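Local atomic coordinates of LPXTG family cell surface protein Fms2 (Enterococcus faecium DO, PDB entry 5FCE), a protein that probably mediates adhesion of the bacterium to its surroundings as a cell-wall-anchored surface protein, the present chain being its ligand-binding region. Residues Pro28-Ala34 and Val63-Ile69; Leu4-Val8 and Met100-Glu104; Asp36-Thr42 and Asp91-Asp97. The contacts are given in a common frame with arbitrary orientation. Numbering follows the deposited sequence.

Contact 1. Residues Pro28-Ala34 and Val63-Ile69; sequences PNKSVNA and VQWTAGI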
ATOM      1  N   PRO A  28       4.167   8.204   7.591  1.00 18.38           N
ATOM      2  CA  PRO A  28       3.584   7.860   8.891  1.00 17.05           C
ATOM      3  C   PRO A  28       3.323   9.099   9.732  1.00 18.48           C
ATOM      4  O   PRO A  28       3.995  10.120   9.543  1.00 19.28           O
ATOM      5  CB  PRO A  28       4.664   7.013   9.559  1.00 17.06           C
ATOM      6  CG  PRO A  28       5.957   7.383   8.870  1.00 19.32           C
ATOM      7  CD  PRO A  28       5.619   7.948   7.515  1.00 18.13           C
ATOM      8  N   ASN A  29       2.380   9.003  10.663  1.00 18.53           N
ATOM      9  CA  ASN A  29       2.070  10.129  11.535  1.00 17.35           C
ATOM     10  C   ASN A  29       2.943  10.142  12.787  1.00 18.62           C
ATOM     11  O   ASN A  29       3.014  11.145  13.500  1.00 17.59           O
ATOM     12  CB  ASN A  29       0.585  10.140  11.924  1.00 16.85           C
ATOM     13  CG  ASN A  29       0.209   8.993  12.854  1.00 19.42           C
ATOM     14  OD1 ASN A  29       0.777   7.906  12.774  1.00 18.14           O
ATOM     15  ND2 ASN A  29      -0.759   9.235  13.734  1.00 18.66           N
ATOM     16  N   LYS A  30       3.613   9.025  13.036  1.00 18.49           N
ATOM     17  CA  LYS A  30       4.457   8.889  14.213  1.00 21.12           C
ATOM     18  C   LYS A  30       5.606   7.962  13.881  1.00 19.68           C
ATOM     19  O   LYS A  30       5.569   7.267  12.863  1.00 20.70           O
ATOM     20  CB  LYS A  30       3.646   8.338  15.383  1.00 21.44           C
ATOM     21  CG  LYS A  30       3.069   6.966  15.128  1.00 21.62           C
ATOM     22  CD  LYS A  30       2.227   6.502  16.303  1.00 24.12           C
ATOM     23  CE  LYS A  30       3.064   6.408  17.573  1.00 26.61           C
ATOM     24  NZ  LYS A  30       2.481   5.440  18.546  1.00 28.41           N
ATOM     25  N   SER A  31       6.636   7.971  14.717  1.00 20.07           N
ATOM     26  CA  SER A  31       7.781   7.096  14.512  1.00 21.08           C
ATOM     27  C   SER A  31       7.527   5.755  15.197  1.00 22.02           C
ATOM     28  O   SER A  31       7.193   5.712  16.383  1.00 21.71           O
ATOM     29  CB  SER A  31       9.065   7.735  15.055  1.00 21.49           C
ATOM     30  OG  SER A  31       9.417   8.891  14.322  1.00 21.67           O
ATOM     31  N   VAL A  32       7.677   4.669  14.442  1.00 21.66           N
ATOM     32  CA  VAL A  32       7.436   3.314  14.937  1.00 21.02           C
ATOM     33  C   VAL A  32       8.455   2.381  14.313  1.00 21.33           C
ATOM     34  O   VAL A  32       8.672   2.418  13.104  1.00 20.69           O
ATOM     35  CB  VAL A  32       6.025   2.797  14.546  1.00 20.46           C
ATOM     36  CG1 VAL A  32       5.822   1.353  15.026  1.00 23.16           C
ATOM     37  CG2 VAL A  32       4.938   3.680  15.121  1.00 22.76           C
ATOM     38  N   ASN A  33       9.078   1.530  15.130  1.00 22.15           N
ATOM     39  CA  ASN A  33       9.873   0.435  14.593  1.00 21.95           C
ATOM     40  C   ASN A  33       9.062  -0.858  14.717  1.00 21.92           C
ATOM     41  O   ASN A  33       8.573  -1.184  15.805  1.00 21.27           O
ATOM     42  CB  ASN A  33      11.201   0.282  15.353  1.00 24.42           C
ATOM     43  CG  ASN A  33      12.142   1.453  15.141  1.00 24.32           C
ATOM     44  OD1 ASN A  33      12.179   2.047  14.063  1.00 26.69           O
ATOM     45  ND2 ASN A  33      12.909   1.791  16.168  1.00 27.61           N
ATOM     46  N   ALA A  34       8.914  -1.588  13.616  1.00 21.89           N
ATOM     47  CA  ALA A  34       8.159  -2.842  13.633  1.00 20.97           C
ATOM     48  C   ALA A  34       8.981  -4.039  13.154  1.00 21.50           C
ATOM     49  O   ALA A  34       9.624  -4.004  12.103  1.00 21.15           O
ATOM     50  CB  ALA A  34       6.879  -2.709  12.818  1.00 19.92           C
ATOM     51  N   VAL A  63      11.219  -2.904   9.997  1.00 21.02           N
ATOM     52  CA  VAL A  63      10.921  -1.655   9.324  1.00 20.08           C
ATOM     53  C   VAL A  63      11.046  -0.511  10.325  1.00 21.77           C
ATOM     54  O   VAL A  63      10.654  -0.634  11.497  1.00 21.29           O
ATOM     55  CB  VAL A  63       9.517  -1.697   8.683  1.00 21.22           C
ATOM     56  CG1 VAL A  63       9.178  -0.356   8.031  1.00 19.48           C
ATOM     57  CG2 VAL A  63       9.434  -2.812   7.657  1.00 19.84           C
ATOM     58  N   GLN A  64      11.644   0.581   9.868  1.00 22.73           N
ATOM     59  CA  GLN A  64      11.840   1.771  10.680  1.00 23.57           C
ATOM     60  C   GLN A  64      11.065   2.923  10.039  1.00 22.58           C
ATOM     61  O   GLN A  64      11.451   3.425   8.977  1.00 23.87           O
ATOM     62  CB  GLN A  64      13.338   2.075  10.730  1.00 24.75           C
ATOM     63  CG  GLN A  64      13.744   3.401  11.337  1.00 29.25           C
ATOM     64  CD  GLN A  64      15.153   3.799  10.904  1.00 34.22           C
ATOM     65  OE1 GLN A  64      15.381   4.914  10.426  1.00 34.81           O
ATOM     66  NE2 GLN A  64      16.103   2.874  11.059  1.00 36.12           N
ATOM     67  N   TRP A  65       9.956   3.309  10.668  1.00 21.62           N
ATOM     68  CA  TRP A  65       9.148   4.432  10.209  1.00 20.97           C
ATOM     69  C   TRP A  65       9.466   5.667  11.038  1.00 21.69           C
ATOM     70  O   TRP A  65       9.509   5.607  12.271  1.00 21.75           O
ATOM     71  CB  TRP A  65       7.655   4.104  10.307  1.00 19.07           C
ATOM     72  CG  TRP A  65       7.174   3.161   9.232  1.00 18.57           C
ATOM     73  CD1 TRP A  65       7.407   3.263   7.881  1.00 19.53           C
ATOM     74  CD2 TRP A  65       6.354   1.995   9.407  1.00 17.45           C
ATOM     75  NE1 TRP A  65       6.793   2.223   7.217  1.00 17.91           N
ATOM     76  CE2 TRP A  65       6.144   1.430   8.132  1.00 17.27           C
ATOM     77  CE3 TRP A  65       5.782   1.367  10.524  1.00 18.02           C
ATOM     78  CZ2 TRP A  65       5.392   0.265   7.941  1.00 19.00           C
ATOM     79  CZ3 TRP A  65       5.029   0.210  10.328  1.00 17.77           C
ATOM     80  CH2 TRP A  65       4.844  -0.328   9.048  1.00 16.37           C
ATOM     81  N   THR A  66       9.721   6.773  10.351  1.00 21.25           N
ATOM     82  CA  THR A  66       9.984   8.044  11.003  1.00 22.54           C
ATOM     83  C   THR A  66       8.871   9.023  10.672  1.00 20.52           C
ATOM     84  O   THR A  66       8.566   9.250   9.499  1.00 19.34           O
ATOM     85  CB  THR A  66      11.319   8.623  10.549  1.00 22.44           C
ATOM     86  OG1 THR A  66      12.357   7.680  10.846  1.00 26.37           O
ATOM     87  CG2 THR A  66      11.598   9.915  11.269  1.00 25.09           C
ATOM     88  N   ALA A  67       8.276   9.592  11.716  1.00 20.82           N
ATOM     89  CA  ALA A  67       7.135  10.502  11.596  1.00 21.21           C
ATOM     90  C   ALA A  67       7.376  11.564  10.543  1.00 22.34           C
ATOM     91  O   ALA A  67       8.375  12.285  10.605  1.00 22.63           O
ATOM     92  CB  ALA A  67       6.851  11.166  12.929  1.00 20.66           C
ATOM     93  N   GLY A  68       6.469  11.638   9.570  1.00 20.10           N
ATOM     94  CA  GLY A  68       6.514  12.673   8.552  1.00 21.16           C
ATOM     95  C   GLY A  68       7.500  12.445   7.423  1.00 22.92           C
ATOM     96  O   GLY A  68       7.604  13.272   6.518  1.00 24.39           O
ATOM     97  N   ILE A  69       8.229  11.333   7.463  1.00 21.35           N
ATOM     98  CA  ILE A  69       9.190  11.018   6.406  1.00 23.00           C
ATOM     99  C   ILE A  69       8.675   9.884   5.522  1.00 22.46           C
ATOM    100  O   ILE A  69       8.203   8.857   6.027  1.00 21.00           O
ATOM    101  CB  ILE A  69      10.572  10.647   6.985  1.00 24.07           C
ATOM    102  CG1 ILE A  69      11.200  11.868   7.663  1.00 25.40           C
ATOM    103  CG2 ILE A  69      11.504  10.121   5.899  1.00 22.84           C
ATOM    104  CD1 ILE A  69      12.603  11.603   8.189  1.00 27.63           C
TER
HETATM  105  O   HOH W   1      11.318   4.534  13.967  1.00 25.73           O
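Start at V63, where strand 63-65 meets strand 32-34 as an antiparallel ladder: V63 N reaches A34 O and A34 N reaches V63 O, both at 2.9 Å. Q64 sits opposite N33 in a non-hydrogen-bonded pair, with N33 CA 3.4 Å from V63 O in a CA-H...O contact. W65 closes the next hydrogen-bonded pair, W65 N to V32 O at 2.9 Å and V32 N to W65 O at 3.0 Å. A water donates to N33 OD1 (2.6 Å) and W65 O (2.7 Å). The indole lies on the same face as V32 and A34, its CZ3 4.3 Å from A34 CB, while P28 CG packs 4.0 Å from W65 CB; F6 and Y71 meet the ring edge-to-face. Past W65 the ladder gives way to a type II turn from T66 to I69, closed by I69 N to T66 O at 2.9 Å. A67 N takes S31 OG as acceptor (2.9 Å), and G68, at the positive phi such a turn favours, sends its N to P28 O (2.9 Å). Main-chain bonds, plus one to the S31 hydroxyl, thus hold a short, partly buried ribbon at the domain edge, W65 turned to the interior and N33 and Q64 on the outer face.

Contact 2. Residues Leu4-Val8 and Met100-Glu104; sequences LSFTV and MTITE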
ATOM      1  N   LEU A   4      -0.715   4.574  15.032  1.00 23.29           N
ATOM      2  CA  LEU A   4      -0.026   4.809  13.759  1.00 20.98           C
ATOM      3  C   LEU A   4      -1.008   4.865  12.590  1.00 21.18           C
ATOM      4  O   LEU A   4      -1.894   4.016  12.479  1.00 21.87           O
ATOM      5  CB  LEU A   4       0.977   3.684  13.500  1.00 20.79           C
ATOM      6  CG  LEU A   4       1.658   3.638  12.131  1.00 18.50           C
ATOM      7  CD1 LEU A   4       2.665   4.757  12.009  1.00 20.55           C
ATOM      8  CD2 LEU A   4       2.339   2.272  11.928  1.00 20.10           C
ATOM      9  N   SER A   5      -0.848   5.867  11.727  1.00 19.48           N
ATOM     10  CA  SER A   5      -1.550   5.911  10.443  1.00 19.26           C
ATOM     11  C   SER A   5      -0.622   6.430   9.361  1.00 19.03           C
ATOM     12  O   SER A   5       0.409   7.051   9.647  1.00 17.88           O
ATOM     13  CB  SER A   5      -2.802   6.782  10.514  1.00 20.26           C
ATOM     14  OG  SER A   5      -2.469   8.097  10.895  1.00 22.47           O
ATOM     15  N   PHE A   6      -0.998   6.181   8.109  1.00 17.63           N
ATOM     16  CA  PHE A   6      -0.217   6.640   6.961  1.00 18.40           C
ATOM     17  C   PHE A   6      -1.068   7.489   6.031  1.00 18.18           C
ATOM     18  O   PHE A   6      -2.243   7.190   5.802  1.00 18.65           O
ATOM     19  CB  PHE A   6       0.329   5.442   6.160  1.00 15.96           C
ATOM     20  CG  PHE A   6       1.267   4.559   6.934  1.00 17.21           C
ATOM     21  CD1 PHE A   6       2.631   4.858   7.020  1.00 16.37           C
ATOM     22  CD2 PHE A   6       0.791   3.417   7.573  1.00 16.17           C
ATOM     23  CE1 PHE A   6       3.503   4.022   7.743  1.00 17.54           C
ATOM     24  CE2 PHE A   6       1.645   2.597   8.301  1.00 17.50           C
ATOM     25  CZ  PHE A   6       3.008   2.906   8.393  1.00 16.85           C
ATOM     26  N   THR A   7      -0.474   8.546   5.487  1.00 17.81           N
ATOM     27  CA  THR A   7      -1.119   9.293   4.414  1.00 18.51           C
ATOM     28  C   THR A   7      -0.338   8.995   3.143  1.00 19.86           C
ATOM     29  O   THR A   7       0.823   8.590   3.210  1.00 18.77           O
ATOM     30  CB  THR A   7      -1.125  10.805   4.720  1.00 20.77           C
ATOM     31  OG1 THR A   7      -1.784  11.528   3.670  1.00 25.93           O
ATOM     32  CG2 THR A   7       0.270  11.297   4.821  1.00 19.27           C
ATOM     33  N   VAL A   8      -0.971   9.176   1.986  1.00 19.55           N
ATOM     34  CA  VAL A   8      -0.312   8.922   0.712  1.00 19.88           C
ATOM     35  C   VAL A   8      -0.681  10.016  -0.257  1.00 20.47           C
ATOM     36  O   VAL A   8      -1.862  10.345  -0.386  1.00 18.79           O
ATOM     37  CB  VAL A   8      -0.755   7.571   0.096  1.00 18.40           C
ATOM     38  CG1 VAL A   8      -0.118   7.360  -1.286  1.00 19.20           C
ATOM     39  CG2 VAL A   8      -0.390   6.437   1.003  1.00 19.52           C
HETATM   40  N   MSE A 100      -2.968  -3.065  13.047  1.00 18.10           N
HETATM   41  CA  MSE A 100      -3.213  -2.753  11.642  1.00 18.59           C
HETATM   42  C   MSE A 100      -3.733  -1.349  11.457  1.00 19.22           C
HETATM   43  O   MSE A 100      -4.359  -0.784  12.350  1.00 19.68           O
HETATM   44  CB  MSE A 100      -4.185  -3.754  11.025  1.00 19.48           C
HETATM   45  CG  MSE A 100      -5.536  -3.832  11.693  1.00 22.63           C
HETATM   46 SE   MSE A 100      -6.616  -5.021  10.585  1.00 43.47          SE
HETATM   47  CE  MSE A 100      -7.314  -3.625   9.427  1.00 23.69           C
ATOM     48  N   THR A 101      -3.471  -0.786  10.286  1.00 18.01           N
ATOM     49  CA  THR A 101      -4.018   0.510   9.944  1.00 19.28           C
ATOM     50  C   THR A 101      -4.374   0.501   8.467  1.00 17.19           C
ATOM     51  O   THR A 101      -3.725  -0.180   7.675  1.00 17.70           O
ATOM     52  CB  THR A 101      -3.044   1.657  10.296  1.00 20.33           C
ATOM     53  OG1 THR A 101      -3.683   2.920  10.077  1.00 20.17           O
ATOM     54  CG2 THR A 101      -1.770   1.575   9.472  1.00 18.35           C
ATOM     55  N   ILE A 102      -5.432   1.221   8.113  1.00 17.89           N
ATOM     56  CA  ILE A 102      -5.903   1.253   6.740  1.00 18.24           C
ATOM     57  C   ILE A 102      -5.817   2.671   6.204  1.00 18.60           C
ATOM     58  O   ILE A 102      -6.367   3.598   6.798  1.00 16.01           O
ATOM     59  CB  ILE A 102      -7.358   0.761   6.628  1.00 17.97           C
ATOM     60  CG1 ILE A 102      -7.482  -0.673   7.137  1.00 21.33           C
ATOM     61  CG2 ILE A 102      -7.836   0.829   5.175  1.00 18.19           C
ATOM     62  CD1 ILE A 102      -8.923  -1.154   7.251  1.00 21.83           C
ATOM     63  N   THR A 103      -5.103   2.838   5.094  1.00 18.53           N
ATOM     64  CA  THR A 103      -5.104   4.094   4.357  1.00 17.94           C
ATOM     65  C   THR A 103      -6.071   3.904   3.201  1.00 18.07           C
ATOM     66  O   THR A 103      -5.862   3.026   2.359  1.00 18.18           O
ATOM     67  CB  THR A 103      -3.713   4.409   3.802  1.00 19.65           C
ATOM     68  OG1 THR A 103      -2.767   4.429   4.875  1.00 19.97           O
ATOM     69  CG2 THR A 103      -3.693   5.746   3.074  1.00 19.88           C
ATOM     70  N   GLU A 104      -7.129   4.711   3.168  1.00 17.73           N
ATOM     71  CA  GLU A 104      -8.234   4.500   2.242  1.00 18.28           C
ATOM     72  C   GLU A 104      -8.102   5.319   0.967  1.00 18.93           C
ATOM     73  O   GLU A 104      -7.485   6.383   0.967  1.00 17.97           O
ATOM     74  CB  GLU A 104      -9.567   4.847   2.906  1.00 20.11           C
ATOM     75  CG  GLU A 104      -9.981   3.900   4.036  1.00 20.66           C
ATOM     76  CD  GLU A 104     -11.304   4.310   4.664  1.00 27.92           C
ATOM     77  OE1 GLU A 104     -12.367   3.919   4.136  1.00 27.83           O
ATOM     78  OE2 GLU A 104     -11.282   5.039   5.680  1.00 30.31           O
TER
HETATM   79  O   HOH W   2      -2.803   1.893  13.870  1.00 25.14           O
HETATM   80  O   HOH W   3      -4.973   4.023  11.939  1.00 26.23           O
HETATM   81  O   HOH W   4      -3.246   4.494   7.815  1.00 19.55           O
HETATM   82  O   HOH W   5      -4.924   6.703   7.468  1.00 24.44           O
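F6 turns the edge of its ring to T101, CD2 lying 3.7 Å from the T101 CG2 methyl. Two residues further along that strand, T103 OG1 donates to F6 O at 3.0 Å, a hydrogen bond from side chain to main chain. V8 CG2 then meets T103 CG2 at 4.0 Å. The two backbones do not form a ladder: their nearest CA pairs, S5 with T101 and F6 with T103, stand 6.0 and 6.1 Å apart. Water fills the seam instead. One molecule accepts from F6 N (2.8 Å), donates to T103 OG1 (3.0 Å) and is hydrogen-bonded to T101 OG1 (2.8 Å), so it ties both threonine hydroxyls to the F6 amide. A second donates to L4 O (3.1 Å) and pairs with T101 OG1 at 2.5 Å. A third donates to L4 O at 2.7 Å and only weakly to M100 O at 3.4 Å. Threonine suits this seam, since its hydroxyl can bind the waters while its methyl packs on apolar side chains, T101 on F6 and T103 on V8. M100, modelled as selenomethionine, and I102 point away from L4-V8. The seam joins edge strands of two sheets. Strand 6-7 runs antiparallel to strand 21-28, with T7 bonded through its backbone to K27, while strand 99-103 borders its sheet beside strand 91-96, where T101 pairs with V94 and T103 with L92; F6 packs between them against V26, P28 and V94 and meets W65 edge-to-face.

Contact 3. Residues Asp36-Thr42 and Asp91-Asp97; sequences DVHAVLT and DLIVFYD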
ATOM      1  N   ASP A  36       7.788  -7.102  12.192  1.00 18.60           N
ATOM      2  CA  ASP A  36       7.181  -7.787  11.056  1.00 20.31           C
ATOM      3  C   ASP A  36       6.023  -6.986  10.490  1.00 18.83           C
ATOM      4  O   ASP A  36       5.085  -6.634  11.204  1.00 18.62           O
ATOM      5  CB  ASP A  36       6.718  -9.179  11.471  1.00 21.47           C
ATOM      6  CG  ASP A  36       7.854 -10.027  11.952  1.00 23.70           C
ATOM      7  OD1 ASP A  36       8.509 -10.656  11.096  1.00 23.44           O
ATOM      8  OD2 ASP A  36       8.108 -10.023  13.177  1.00 23.61           O
ATOM      9  N   VAL A  37       6.106  -6.688   9.201  1.00 17.85           N
ATOM     10  CA  VAL A  37       5.125  -5.826   8.562  1.00 18.00           C
ATOM     11  C   VAL A  37       4.556  -6.570   7.347  1.00 17.86           C
ATOM     12  O   VAL A  37       5.271  -7.313   6.686  1.00 17.72           O
ATOM     13  CB  VAL A  37       5.766  -4.478   8.165  1.00 19.01           C
ATOM     14  CG1 VAL A  37       4.843  -3.652   7.274  1.00 17.20           C
ATOM     15  CG2 VAL A  37       6.136  -3.680   9.417  1.00 19.09           C
ATOM     16  N   HIS A  38       3.261  -6.412   7.098  1.00 17.38           N
ATOM     17  CA  HIS A  38       2.612  -7.039   5.945  1.00 18.83           C
ATOM     18  C   HIS A  38       1.692  -6.004   5.337  1.00 16.59           C
ATOM     19  O   HIS A  38       0.721  -5.594   5.974  1.00 17.55           O
ATOM     20  CB  HIS A  38       1.790  -8.240   6.410  1.00 19.16           C
ATOM     21  CG  HIS A  38       1.040  -8.937   5.315  1.00 19.68           C
ATOM     22  ND1 HIS A  38      -0.056  -9.734   5.566  1.00 21.99           N
ATOM     23  CD2 HIS A  38       1.236  -8.977   3.975  1.00 19.51           C
ATOM     24  CE1 HIS A  38      -0.503 -10.237   4.429  1.00 20.79           C
ATOM     25  NE2 HIS A  38       0.258  -9.786   3.447  1.00 20.61           N
ATOM     26  N   ALA A  39       1.993  -5.569   4.119  1.00 16.01           N
ATOM     27  CA  ALA A  39       1.189  -4.532   3.482  1.00 14.91           C
ATOM     28  C   ALA A  39       0.362  -5.152   2.367  1.00 16.17           C
ATOM     29  O   ALA A  39       0.888  -5.900   1.542  1.00 15.36           O
ATOM     30  CB  ALA A  39       2.078  -3.436   2.954  1.00 16.59           C
ATOM     31  N   VAL A  40      -0.939  -4.868   2.360  1.00 15.52           N
ATOM     32  CA  VAL A  40      -1.844  -5.494   1.398  1.00 16.38           C
ATOM     33  C   VAL A  40      -2.622  -4.420   0.644  1.00 16.52           C
ATOM     34  O   VAL A  40      -3.309  -3.598   1.255  1.00 16.16           O
ATOM     35  CB  VAL A  40      -2.833  -6.475   2.081  1.00 16.14           C
ATOM     36  CG1 VAL A  40      -3.799  -7.061   1.055  1.00 16.64           C
ATOM     37  CG2 VAL A  40      -2.088  -7.600   2.785  1.00 18.54           C
ATOM     38  N   LEU A  41      -2.493  -4.411  -0.681  1.00 16.32           N
ATOM     39  CA  LEU A  41      -3.292  -3.513  -1.512  1.00 16.61           C
ATOM     40  C   LEU A  41      -4.570  -4.260  -1.906  1.00 16.39           C
ATOM     41  O   LEU A  41      -4.510  -5.385  -2.407  1.00 16.90           O
ATOM     42  CB  LEU A  41      -2.491  -3.129  -2.751  1.00 16.70           C
ATOM     43  CG  LEU A  41      -2.780  -1.846  -3.513  1.00 19.47           C
ATOM     44  CD1 LEU A  41      -2.796  -0.640  -2.586  1.00 16.88           C
ATOM     45  CD2 LEU A  41      -1.724  -1.680  -4.608  1.00 17.14           C
ATOM     46  N   THR A  42      -5.726  -3.656  -1.659  1.00 16.23           N
ATOM     47  CA  THR A  42      -6.985  -4.374  -1.839  1.00 16.20           C
ATOM     48  C   THR A  42      -8.034  -3.500  -2.516  1.00 17.47           C
ATOM     49  O   THR A  42      -7.962  -2.269  -2.438  1.00 16.88           O
ATOM     50  CB  THR A  42      -7.513  -4.894  -0.478  1.00 18.25           C
ATOM     51  OG1 THR A  42      -8.766  -5.558  -0.659  1.00 17.87           O
ATOM     52  CG2 THR A  42      -7.691  -3.744   0.489  1.00 16.99           C
ATOM     53  N   ASP A  91      -7.692   0.351  -1.249  1.00 16.16           N
ATOM     54  CA  ASP A  91      -7.141   0.657   0.068  1.00 16.71           C
ATOM     55  C   ASP A  91      -5.802  -0.039   0.264  1.00 16.21           C
ATOM     56  O   ASP A  91      -5.536  -1.079  -0.359  1.00 16.73           O
ATOM     57  CB  ASP A  91      -8.081   0.193   1.191  1.00 17.51           C
ATOM     58  CG  ASP A  91      -9.417   0.914   1.193  1.00 19.01           C
ATOM     59  OD1 ASP A  91      -9.498   2.058   0.711  1.00 18.34           O
ATOM     60  OD2 ASP A  91     -10.402   0.325   1.689  1.00 20.44           O
ATOM     61  N   LEU A  92      -4.970   0.536   1.134  1.00 16.59           N
ATOM     62  CA  LEU A  92      -3.745  -0.121   1.590  1.00 16.54           C
ATOM     63  C   LEU A  92      -3.886  -0.455   3.066  1.00 16.76           C
ATOM     64  O   LEU A  92      -4.145   0.424   3.888  1.00 17.45           O
ATOM     65  CB  LEU A  92      -2.526   0.787   1.380  1.00 16.37           C
ATOM     66  CG  LEU A  92      -1.184   0.218   1.849  1.00 16.68           C
ATOM     67  CD1 LEU A  92      -0.697  -0.914   0.913  1.00 16.29           C
ATOM     68  CD2 LEU A  92      -0.131   1.336   1.988  1.00 17.29           C
ATOM     69  N   ILE A  93      -3.734  -1.729   3.396  1.00 15.68           N
ATOM     70  CA  ILE A  93      -3.809  -2.161   4.782  1.00 16.94           C
ATOM     71  C   ILE A  93      -2.392  -2.502   5.236  1.00 15.61           C
ATOM     72  O   ILE A  93      -1.692  -3.281   4.580  1.00 15.24           O
ATOM     73  CB  ILE A  93      -4.736  -3.387   4.911  1.00 18.09           C
ATOM     74  CG1 ILE A  93      -6.142  -3.045   4.399  1.00 19.08           C
ATOM     75  CG2 ILE A  93      -4.837  -3.867   6.373  1.00 18.15           C
ATOM     76  CD1 ILE A  93      -7.118  -4.231   4.477  1.00 22.41           C
ATOM     77  N   VAL A  94      -1.954  -1.891   6.329  1.00 15.83           N
ATOM     78  CA  VAL A  94      -0.618  -2.160   6.849  1.00 15.87           C
ATOM     79  C   VAL A  94      -0.722  -2.845   8.191  1.00 15.61           C
ATOM     80  O   VAL A  94      -1.230  -2.263   9.162  1.00 14.60           O
ATOM     81  CB  VAL A  94       0.219  -0.890   7.011  1.00 16.04           C
ATOM     82  CG1 VAL A  94       1.629  -1.252   7.470  1.00 15.61           C
ATOM     83  CG2 VAL A  94       0.289  -0.151   5.690  1.00 16.54           C
ATOM     84  N   PHE A  95      -0.260  -4.089   8.221  1.00 16.15           N
ATOM     85  CA  PHE A  95      -0.171  -4.851   9.462  1.00 17.35           C
ATOM     86  C   PHE A  95       1.230  -4.679  10.017  1.00 17.01           C
ATOM     87  O   PHE A  95       2.206  -4.747   9.265  1.00 17.55           O
ATOM     88  CB  PHE A  95      -0.416  -6.336   9.179  1.00 18.48           C
ATOM     89  CG  PHE A  95      -1.772  -6.636   8.611  1.00 17.94           C
ATOM     90  CD1 PHE A  95      -1.953  -6.744   7.236  1.00 18.27           C
ATOM     91  CD2 PHE A  95      -2.862  -6.830   9.447  1.00 19.46           C
ATOM     92  CE1 PHE A  95      -3.198  -7.034   6.709  1.00 20.50           C
ATOM     93  CE2 PHE A  95      -4.113  -7.114   8.926  1.00 22.12           C
ATOM     94  CZ  PHE A  95      -4.281  -7.219   7.552  1.00 21.89           C
ATOM     95  N   TYR A  96       1.337  -4.478  11.326  1.00 18.17           N
ATOM     96  CA  TYR A  96       2.636  -4.279  11.968  1.00 19.07           C
ATOM     97  C   TYR A  96       2.575  -4.830  13.389  1.00 18.14           C
ATOM     98  O   TYR A  96       1.808  -4.342  14.240  1.00 17.99           O
ATOM     99  CB  TYR A  96       3.062  -2.790  11.949  1.00 17.09           C
ATOM    100  CG  TYR A  96       2.119  -1.864  12.673  1.00 19.22           C
ATOM    101  CD1 TYR A  96       0.914  -1.464  12.090  1.00 18.83           C
ATOM    102  CD2 TYR A  96       2.425  -1.388  13.951  1.00 19.92           C
ATOM    103  CE1 TYR A  96       0.042  -0.631  12.767  1.00 20.29           C
ATOM    104  CE2 TYR A  96       1.567  -0.561  14.625  1.00 21.29           C
ATOM    105  CZ  TYR A  96       0.377  -0.186  14.037  1.00 20.66           C
ATOM    106  OH  TYR A  96      -0.469   0.648  14.737  1.00 21.89           O
ATOM    107  N   ASP A  97       3.358  -5.876  13.618  1.00 18.34           N
ATOM    108  CA  ASP A  97       3.471  -6.498  14.936  1.00 19.08           C
ATOM    109  C   ASP A  97       2.148  -6.756  15.646  1.00 18.41           C
ATOM    110  O   ASP A  97       2.032  -6.557  16.861  1.00 19.43           O
ATOM    111  CB  ASP A  97       4.417  -5.683  15.821  1.00 19.06           C
ATOM    112  CG  ASP A  97       5.844  -5.738  15.329  1.00 20.86           C
ATOM    113  OD1 ASP A  97       6.109  -6.545  14.412  1.00 20.39           O
ATOM    114  OD2 ASP A  97       6.697  -4.995  15.864  1.00 21.12           O
TER
HETATM  115  O   HOH W   6       2.686  -7.749  10.162  1.00 22.07           O
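Eight hydrogen bonds hold D36-T42 to D91-D97, seven of them backbone to backbone. H38 and F95 exchange theirs at 2.9 Å both ways (N to O); V40 N to I93 O is 2.8 Å and I93 N to V40 O 2.9 Å; T42 and D91 likewise bond N to O twice at 2.9 Å. At the far end D97 N reaches D36 O at 3.1 Å, and D97 OD1 accepts from D36 N at 2.8 Å. CA-H...O contacts fill in between, such as V37 CA to F95 O at 3.2 Å. Side chains sort by face. V37, A39, L41, L92, V94 and Y96 share one, V37 CG1 lying 4.0 Å from V94 CG1. On the other, V40 CG2 approaches the edge of the F95 ring (CE1, 4.1 Å), and the H38 and F95 rings, 5.6 Å between centroids, barely overlap. Regular pairing and a mainly aliphatic inner face, buried against W65, V63 and strand 21-28, suit the inner two strands of the four-stranded antiparallel sheet in this flattened barrel.

How the contacts relate
Along the chain the segments run 4-8, 28-34, 36-42, 63-69, 91-97, 100-104, so contact 2 encloses the other two, whose segments alternate. Contact 3 lies nearest the middle of the domain, about 7 Å from the centre of the chain, against about 9 Å for contact 2 and 15 Å for contact 1; contacts 2 and 3 have centres about 9 Å apart and share a sheet through neighbouring strands 91-96 and 99-103. Contact 1 is a separate two-stranded sheet, coupled to contact 2 by the bond from S5 N to N29 OD1 and to contact 3 by W65 packing on V37 and V94. Distant parts of the sequence thereby close one compact ligand-binding domain.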